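Beta-lactamase (PDB 5E2G) probably hydrolyses beta-lactams to substituted beta-amino acids, the reaction of class C beta-lactamases. Local coordinates at residues Ala75-Glu80 / Gln247-Arg252; Leu81-Pro86 / Thr103-Gly108. All blocks are in the same frame, centred on the assembly; numbering follows the deposited sequence.

Interaction 1: Ala75-Glu80 / Gln247-Arg252; sequences AQEGGE and QRAIER
A surface salt-bridge network, E77 with R248 and R252, joins the C-terminal end of helix 64-77 to helix 244-252 in this class C beta-lactamase fold. E77 sits between two arginines one helical turn apart. Its CG lies anti to the carbonyl carbon (chi1 -81°) and the chain bends at chi2, so that CG rests on the backbone of A249, 3.8 Å from A249 CA, while the carboxylate reaches a guanidinium with each oxygen. E77 OE2 approaches the R248 guanidinium edge-on, close to in plane, and accepts a weak hydrogen bond from R248 NE (3.5 Å, 159° at the hydrogen) within a salt bridge. On the R252 side the pairing is purely electrostatic: a long salt bridge, E77 OE1 to R252 NE 3.7 Å, in which the oxygen stands off the guanidinium plane and receives no hydrogen. R252, extended from CG to NE, lays CD 3.3 Å from E77 OE1. The two positive charges would be expected to favour the ionised carboxylate.

The backbone donors beyond the last helical turn are satisfied locally. A Schellman motif ends helix 64-77, with G79 as its C-prime residue at positive phi: G79 N donates to Q76 O, and E80 N to A75 O at 2.9 Å. E80 takes no part in this contact; its OE2 forms a salt bridge with R245. A249 O receives the hydroxyl of S73, a second tie between the same two helices. Beneath the charged layer, E77 CG meets A249 CB at 3.9 Å.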
ATOM      1  N   ALA A  75      -2.167  -9.538  14.065  1.00 21.09           N
ATOM      2  CA  ALA A  75      -1.988  -9.406  15.507  1.00 19.23           C
ATOM      3  C   ALA A  75      -3.325  -9.233  16.216  1.00 20.99           C
ATOM      4  O   ALA A  75      -3.582  -9.872  17.242  1.00 21.48           O
ATOM      5  CB  ALA A  75      -1.065  -8.227  15.812  1.00 16.84           C
ATOM      6  N   GLN A  76      -4.197  -8.377  15.679  1.00 21.40           N
ATOM      7  CA  GLN A  76      -5.512  -8.195  16.278  1.00 17.83           C
ATOM      8  C   GLN A  76      -6.273  -9.510  16.302  1.00 20.71           C
ATOM      9  O   GLN A  76      -6.912  -9.847  17.307  1.00 19.55           O
ATOM     10  CB  GLN A  76      -6.285  -7.120  15.508  1.00 17.96           C
ATOM     11  CG  GLN A  76      -7.473  -6.531  16.247  1.00 28.07           C
ATOM     12  CD  GLN A  76      -8.720  -7.374  16.102  1.00 43.68           C
ATOM     13  OE1 GLN A  76      -8.892  -8.071  15.102  1.00 53.74           O
ATOM     14  NE2 GLN A  76      -9.596  -7.326  17.102  1.00 44.79           N
ATOM     15  N   GLU A  77      -6.181 -10.285  15.212  1.00 21.10           N
ATOM     16  CA  GLU A  77      -6.900 -11.554  15.124  1.00 25.27           C
ATOM     17  C   GLU A  77      -6.393 -12.553  16.149  1.00 26.43           C
ATOM     18  O   GLU A  77      -7.156 -13.406  16.618  1.00 30.79           O
ATOM     19  CB  GLU A  77      -6.777 -12.151  13.720  1.00 29.58           C
ATOM     20  CG  GLU A  77      -7.733 -11.572  12.682  1.00 34.39           C
ATOM     21  CD  GLU A  77      -9.196 -11.653  13.101  1.00 37.08           C
ATOM     22  OE1 GLU A  77      -9.801 -10.584  13.319  1.00 38.41           O
ATOM     23  OE2 GLU A  77      -9.733 -12.781  13.226  1.00 36.30           O
ATOM     24  N   GLY A  78      -5.118 -12.482  16.497  1.00 22.28           N
ATOM     25  CA  GLY A  78      -4.579 -13.368  17.503  1.00 23.14           C
ATOM     26  C   GLY A  78      -4.637 -12.839  18.915  1.00 19.56           C
ATOM     27  O   GLY A  78      -4.035 -13.429  19.817  1.00 21.71           O
ATOM     28  N   GLY A  79      -5.342 -11.739  19.137  1.00 18.32           N
ATOM     29  CA  GLY A  79      -5.454 -11.172  20.464  1.00 18.62           C
ATOM     30  C   GLY A  79      -4.213 -10.482  20.970  1.00 21.15           C
ATOM     31  O   GLY A  79      -4.156 -10.137  22.154  1.00 23.93           O
ATOM     32  N   GLU A  80      -3.209 -10.269  20.120  1.00 20.52           N
ATOM     33  CA  GLU A  80      -1.983  -9.649  20.593  1.00 18.02           C
ATOM     34  C   GLU A  80      -2.109  -8.142  20.684  1.00 16.15           C
ATOM     35  O   GLU A  80      -1.319  -7.509  21.391  1.00 18.22           O
ATOM     36  CB  GLU A  80      -0.830 -10.050  19.688  1.00 19.13           C
ATOM     37  CG  GLU A  80      -0.859 -11.538  19.402  1.00 26.75           C
ATOM     38  CD  GLU A  80       0.368 -12.021  18.685  1.00 38.33           C
ATOM     39  OE1 GLU A  80       1.478 -11.842  19.230  1.00 38.40           O
ATOM     40  OE2 GLU A  80       0.224 -12.576  17.572  1.00 47.27           O
ATOM     41  N   GLN A 247      -6.318 -15.214   6.620  1.00 19.15           N
ATOM     42  CA  GLN A 247      -7.387 -14.897   5.679  1.00 17.45           C
ATOM     43  C   GLN A 247      -8.399 -13.948   6.300  1.00 17.01           C
ATOM     44  O   GLN A 247      -8.782 -12.950   5.681  1.00 16.17           O
ATOM     45  CB  GLN A 247      -8.089 -16.161   5.205  1.00 18.53           C
ATOM     46  CG  GLN A 247      -9.106 -15.874   4.112  1.00 16.27           C
ATOM     47  CD  GLN A 247      -8.454 -15.453   2.804  1.00 20.02           C
ATOM     48  OE1 GLN A 247      -8.074 -16.297   1.989  1.00 26.58           O
ATOM     49  NE2 GLN A 247      -8.312 -14.147   2.598  1.00 21.07           N
ATOM     50  N   ARG A 248      -8.854 -14.255   7.523  1.00 17.40           N
ATOM     51  CA  ARG A 248      -9.706 -13.320   8.255  1.00 18.30           C
ATOM     52  C   ARG A 248      -9.014 -11.975   8.435  1.00 18.13           C
ATOM     53  O   ARG A 248      -9.625 -10.919   8.215  1.00 17.14           O
ATOM     54  CB  ARG A 248     -10.087 -13.896   9.617  1.00 21.62           C
ATOM     55  CG  ARG A 248     -10.863 -15.201   9.538  1.00 33.31           C
ATOM     56  CD  ARG A 248     -11.465 -15.603  10.883  1.00 42.43           C
ATOM     57  NE  ARG A 248     -10.454 -15.913  11.898  1.00 47.57           N
ATOM     58  CZ  ARG A 248     -10.007 -17.138  12.168  1.00 47.73           C
ATOM     59  NH1 ARG A 248     -10.480 -18.181  11.497  1.00 45.76           N
ATOM     60  NH2 ARG A 248      -9.084 -17.319  13.109  1.00 48.58           N
ATOM     61  N   ALA A 249      -7.732 -11.996   8.819  1.00 17.64           N
ATOM     62  CA  ALA A 249      -6.986 -10.757   9.002  1.00 17.03           C
ATOM     63  C   ALA A 249      -6.989  -9.926   7.731  1.00 17.90           C
ATOM     64  O   ALA A 249      -7.193  -8.708   7.779  1.00 19.53           O
ATOM     65  CB  ALA A 249      -5.553 -11.061   9.430  1.00 15.68           C
ATOM     66  N   ILE A 250      -6.785 -10.570   6.582  1.00 17.58           N
ATOM     67  CA  ILE A 250      -6.735  -9.845   5.317  1.00 14.73           C
ATOM     68  C   ILE A 250      -8.086  -9.219   5.006  1.00 13.95           C
ATOM     69  O   ILE A 250      -8.172  -8.048   4.618  1.00 16.81           O
ATOM     70  CB  ILE A 250      -6.274 -10.775   4.183  1.00 14.60           C
ATOM     71  CG1 ILE A 250      -4.781 -11.064   4.307  1.00 14.31           C
ATOM     72  CG2 ILE A 250      -6.575 -10.151   2.833  1.00 17.04           C
ATOM     73  CD1 ILE A 250      -4.302 -12.143   3.366  1.00 14.88           C
ATOM     74  N   GLU A 251      -9.165  -9.987   5.165  1.00 15.06           N
ATOM     75  CA  GLU A 251     -10.478  -9.438   4.838  1.00 19.48           C
ATOM     76  C   GLU A 251     -10.817  -8.258   5.742  1.00 16.96           C
ATOM     77  O   GLU A 251     -11.393  -7.264   5.288  1.00 17.31           O
ATOM     78  CB  GLU A 251     -11.559 -10.516   4.928  1.00 20.61           C
ATOM     79  CG  GLU A 251     -12.859 -10.067   4.275  1.00 27.48           C
ATOM     80  CD  GLU A 251     -13.973 -11.103   4.332  1.00 37.76           C
ATOM     81  OE1 GLU A 251     -13.815 -12.122   5.039  1.00 46.61           O
ATOM     82  OE2 GLU A 251     -15.013 -10.893   3.667  1.00 36.00           O
ATOM     83  N   ARG A 252     -10.417  -8.328   7.013  1.00 13.94           N
ATOM     84  CA  ARG A 252     -10.750  -7.286   7.972  1.00 12.75           C
ATOM     85  C   ARG A 252     -10.050  -5.962   7.681  1.00 15.71           C
ATOM     86  O   ARG A 252     -10.518  -4.924   8.153  1.00 15.88           O
ATOM     87  CB  ARG A 252     -10.416  -7.773   9.375  1.00 20.18           C
ATOM     88  CG  ARG A 252     -11.416  -7.355  10.417  1.00 29.30           C
ATOM     89  CD  ARG A 252     -11.309  -8.228  11.648  1.00 33.89           C
ATOM     90  NE  ARG A 252     -11.771  -7.523  12.832  1.00 36.41           N
ATOM     91  CZ  ARG A 252     -13.011  -7.590  13.301  1.00 49.40           C
ATOM     92  NH1 ARG A 252     -13.338  -6.903  14.387  1.00 58.81           N
ATOM     93  NH2 ARG A 252     -13.924  -8.338  12.686  1.00 49.58           N
TER

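Interaction 2: Leu81-Pro86 / Thr103-Gly108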
ATOM      1  N   LEU A  81      -3.091  -7.564  19.998  1.00 18.11           N
ATOM      2  CA  LEU A  81      -3.393  -6.148  20.134  1.00 17.99           C
ATOM      3  C   LEU A  81      -4.865  -5.919  19.833  1.00 16.99           C
ATOM      4  O   LEU A  81      -5.559  -6.781  19.292  1.00 16.94           O
ATOM      5  CB  LEU A  81      -2.516  -5.281  19.219  1.00 13.88           C
ATOM      6  CG  LEU A  81      -2.575  -5.444  17.698  1.00 14.34           C
ATOM      7  CD1 LEU A  81      -3.775  -4.744  17.056  1.00 14.66           C
ATOM      8  CD2 LEU A  81      -1.283  -4.927  17.105  1.00 16.19           C
ATOM      9  N   SER A  82      -5.324  -4.727  20.189  1.00 18.63           N
ATOM     10  CA  SER A  82      -6.584  -4.180  19.716  1.00 20.67           C
ATOM     11  C   SER A  82      -6.286  -2.925  18.911  1.00 16.85           C
ATOM     12  O   SER A  82      -5.407  -2.144  19.278  1.00 16.53           O
ATOM     13  CB  SER A  82      -7.523  -3.856  20.883  1.00 23.55           C
ATOM     14  OG  SER A  82      -8.551  -2.970  20.482  1.00 22.24           O
ATOM     15  N   LEU A  83      -6.993  -2.745  17.796  1.00 15.97           N
ATOM     16  CA  LEU A  83      -6.846  -1.499  17.053  1.00 17.66           C
ATOM     17  C   LEU A  83      -7.255  -0.293  17.885  1.00 20.51           C
ATOM     18  O   LEU A  83      -6.806   0.824  17.606  1.00 22.52           O
ATOM     19  CB  LEU A  83      -7.656  -1.549  15.765  1.00 17.47           C
ATOM     20  CG  LEU A  83      -7.154  -2.542  14.725  1.00 18.61           C
ATOM     21  CD1 LEU A  83      -8.013  -2.420  13.481  1.00 20.17           C
ATOM     22  CD2 LEU A  83      -5.683  -2.297  14.407  1.00 17.74           C
ATOM     23  N   ALA A  84      -8.084  -0.497  18.905  1.00 13.77           N
ATOM     24  CA  ALA A  84      -8.460   0.563  19.823  1.00 19.72           C
ATOM     25  C   ALA A  84      -7.408   0.825  20.893  1.00 21.43           C
ATOM     26  O   ALA A  84      -7.593   1.739  21.703  1.00 23.56           O
ATOM     27  CB  ALA A  84      -9.795   0.226  20.487  1.00 20.15           C
ATOM     28  N   ASP A  85      -6.322   0.062  20.920  1.00 18.52           N
ATOM     29  CA  ASP A  85      -5.276   0.296  21.903  1.00 18.50           C
ATOM     30  C   ASP A  85      -4.629   1.661  21.679  1.00 20.13           C
ATOM     31  O   ASP A  85      -4.385   2.051  20.529  1.00 22.16           O
ATOM     32  CB  ASP A  85      -4.206  -0.793  21.828  1.00 19.14           C
ATOM     33  CG  ASP A  85      -4.715  -2.154  22.280  1.00 21.97           C
ATOM     34  OD1 ASP A  85      -5.770  -2.212  22.950  1.00 26.47           O
ATOM     35  OD2 ASP A  85      -4.047  -3.163  21.974  1.00 22.51           O
ATOM     36  N   PRO A  86      -4.323   2.404  22.743  1.00 17.21           N
ATOM     37  CA  PRO A  86      -3.578   3.653  22.585  1.00 19.34           C
ATOM     38  C   PRO A  86      -2.099   3.377  22.401  1.00 24.67           C
ATOM     39  O   PRO A  86      -1.562   2.387  22.903  1.00 25.98           O
ATOM     40  CB  PRO A  86      -3.837   4.378  23.908  1.00 19.32           C
ATOM     41  CG  PRO A  86      -3.948   3.260  24.888  1.00 18.26           C
ATOM     42  CD  PRO A  86      -4.618   2.121  24.157  1.00 17.38           C
ATOM     43  N   THR A 103      -4.896   5.990  18.899  1.00 22.06           N
ATOM     44  CA  THR A 103      -5.072   4.547  18.826  1.00 17.20           C
ATOM     45  C   THR A 103      -4.383   3.987  17.593  1.00 18.10           C
ATOM     46  O   THR A 103      -4.007   4.716  16.671  1.00 20.13           O
ATOM     47  CB  THR A 103      -6.548   4.157  18.800  1.00 16.80           C
ATOM     48  OG1 THR A 103      -7.192   4.733  17.650  1.00 17.99           O
ATOM     49  CG2 THR A 103      -7.237   4.621  20.073  1.00 16.48           C
ATOM     50  N   LEU A 104      -4.213   2.664  17.587  1.00 18.32           N
ATOM     51  CA  LEU A 104      -3.683   2.008  16.398  1.00 17.73           C
ATOM     52  C   LEU A 104      -4.597   2.237  15.198  1.00 16.03           C
ATOM     53  O   LEU A 104      -4.122   2.428  14.077  1.00 15.89           O
ATOM     54  CB  LEU A 104      -3.484   0.514  16.673  1.00 15.14           C
ATOM     55  CG  LEU A 104      -2.244   0.031  17.448  1.00 14.32           C
ATOM     56  CD1 LEU A 104      -2.036   0.719  18.767  1.00 19.65           C
ATOM     57  CD2 LEU A 104      -2.364  -1.436  17.686  1.00 16.26           C
ATOM     58  N   LEU A 105      -5.911   2.276  15.427  1.00 15.51           N
ATOM     59  CA  LEU A 105      -6.855   2.534  14.341  1.00 16.21           C
ATOM     60  C   LEU A 105      -6.637   3.911  13.719  1.00 16.63           C
ATOM     61  O   LEU A 105      -6.646   4.054  12.492  1.00 14.51           O
ATOM     62  CB  LEU A 105      -8.286   2.399  14.854  1.00 18.98           C
ATOM     63  CG  LEU A 105      -9.359   2.439  13.765  1.00 21.02           C
ATOM     64  CD1 LEU A 105      -9.137   1.307  12.761  1.00 20.91           C
ATOM     65  CD2 LEU A 105     -10.745   2.367  14.384  1.00 21.04           C
ATOM     66  N   GLN A 106      -6.438   4.937  14.549  1.00 13.84           N
ATOM     67  CA  GLN A 106      -6.180   6.277  14.030  1.00 16.02           C
ATOM     68  C   GLN A 106      -4.892   6.340  13.215  1.00 18.17           C
ATOM     69  O   GLN A 106      -4.801   7.114  12.256  1.00 17.91           O
ATOM     70  CB  GLN A 106      -6.160   7.276  15.189  1.00 14.80           C
ATOM     71  CG  GLN A 106      -7.561   7.490  15.752  1.00 15.35           C
ATOM     72  CD  GLN A 106      -7.599   7.856  17.232  1.00 17.22           C
ATOM     73  OE1 GLN A 106      -6.573   8.092  17.859  1.00 17.36           O
ATOM     74  NE2 GLN A 106      -8.801   7.904  17.790  1.00 20.47           N
ATOM     75  N   LEU A 107      -3.893   5.525  13.555  1.00 16.44           N
ATOM     76  CA  LEU A 107      -2.683   5.490  12.743  1.00 18.29           C
ATOM     77  C   LEU A 107      -2.917   4.792  11.404  1.00 17.45           C
ATOM     78  O   LEU A 107      -2.299   5.159  10.400  1.00 20.49           O
ATOM     79  CB  LEU A 107      -1.562   4.806  13.523  1.00 14.64           C
ATOM     80  CG  LEU A 107      -1.211   5.535  14.820  1.00 15.25           C
ATOM     81  CD1 LEU A 107      -0.226   4.731  15.646  1.00 16.71           C
ATOM     82  CD2 LEU A 107      -0.661   6.922  14.510  1.00 19.78           C
ATOM     83  N   GLY A 108      -3.793   3.794  11.365  1.00 14.75           N
ATOM     84  CA  GLY A 108      -4.049   3.055  10.149  1.00 15.20           C
ATOM     85  C   GLY A 108      -5.088   3.662   9.249  1.00 14.25           C
ATOM     86  O   GLY A 108      -5.389   3.119   8.182  1.00 14.64           O
TER
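Residues 81-86, the loop that follows helix 64-77, wrap around the N-terminus of helix 104-108, which a capping box closes. T103, the N-cap, holds OG1 in the crowded position between its backbone N and carbonyl carbon (chi1 60°), from which it accepts Q106 N at 3.2 Å; in return T103 N donates to Q106 OE1. The same rotamer sets T103 CG2 against A84 O. The next two amide groups of the helix bind the loop. L105 N meets a lone pair of L83 O (2.8 Å), and L104 N approaches D85 O nearly along the C=O axis at 3.0 Å.

L104 carries the apolar part. With CG anti to the carbonyl carbon (chi1 -80°), its two methyls divide: CD2 enters against L81, while CD1 lies 3.2 Å from D85 O and also touches D85 CB. The crowded chi1 of L81 (62°) leaves both its methyls, CD1 and CD2, 3.7 Å from L104 CD2. A second leucine pair, L83 and L105, crosses at about a right angle, their CD1 atoms 4.0 Å apart. A type I turn from S82 to D85 shapes the loop, braced by an ST turn at S82 and by S82 N, which meets D85 OD2 from above the carboxylate plane (2.7 Å). Y90 also hydrogen-bonds D85 OD2. The helix's first amide groups are thus satisfied both by its own cap and by loop carbonyls, so backbone polarity fixes the loop while leucine packing adds the apolar part.

Segment 81-86 follows directly on 75-80, and interaction 2 is nested within the stretch of chain that interaction 1 closes; their centres lie about 13 Å apart. They meet directly where helix 64-77 runs out into the loop: A75 CB packs on L81 CD2 at 3.6 Å, and Q76 CG on the carbonyl oxygen of L81. Interaction 1 is a surface contact, held by side-chain charges between two helices. Interaction 2 is partly buried, with L81 and L104 inside, and relies on backbone hydrogen bonds and leucine packing between a loop and a helix start. Helix 150-164 touches A75 and E80 of segment 75-80, and L81 and L104 of interaction 2.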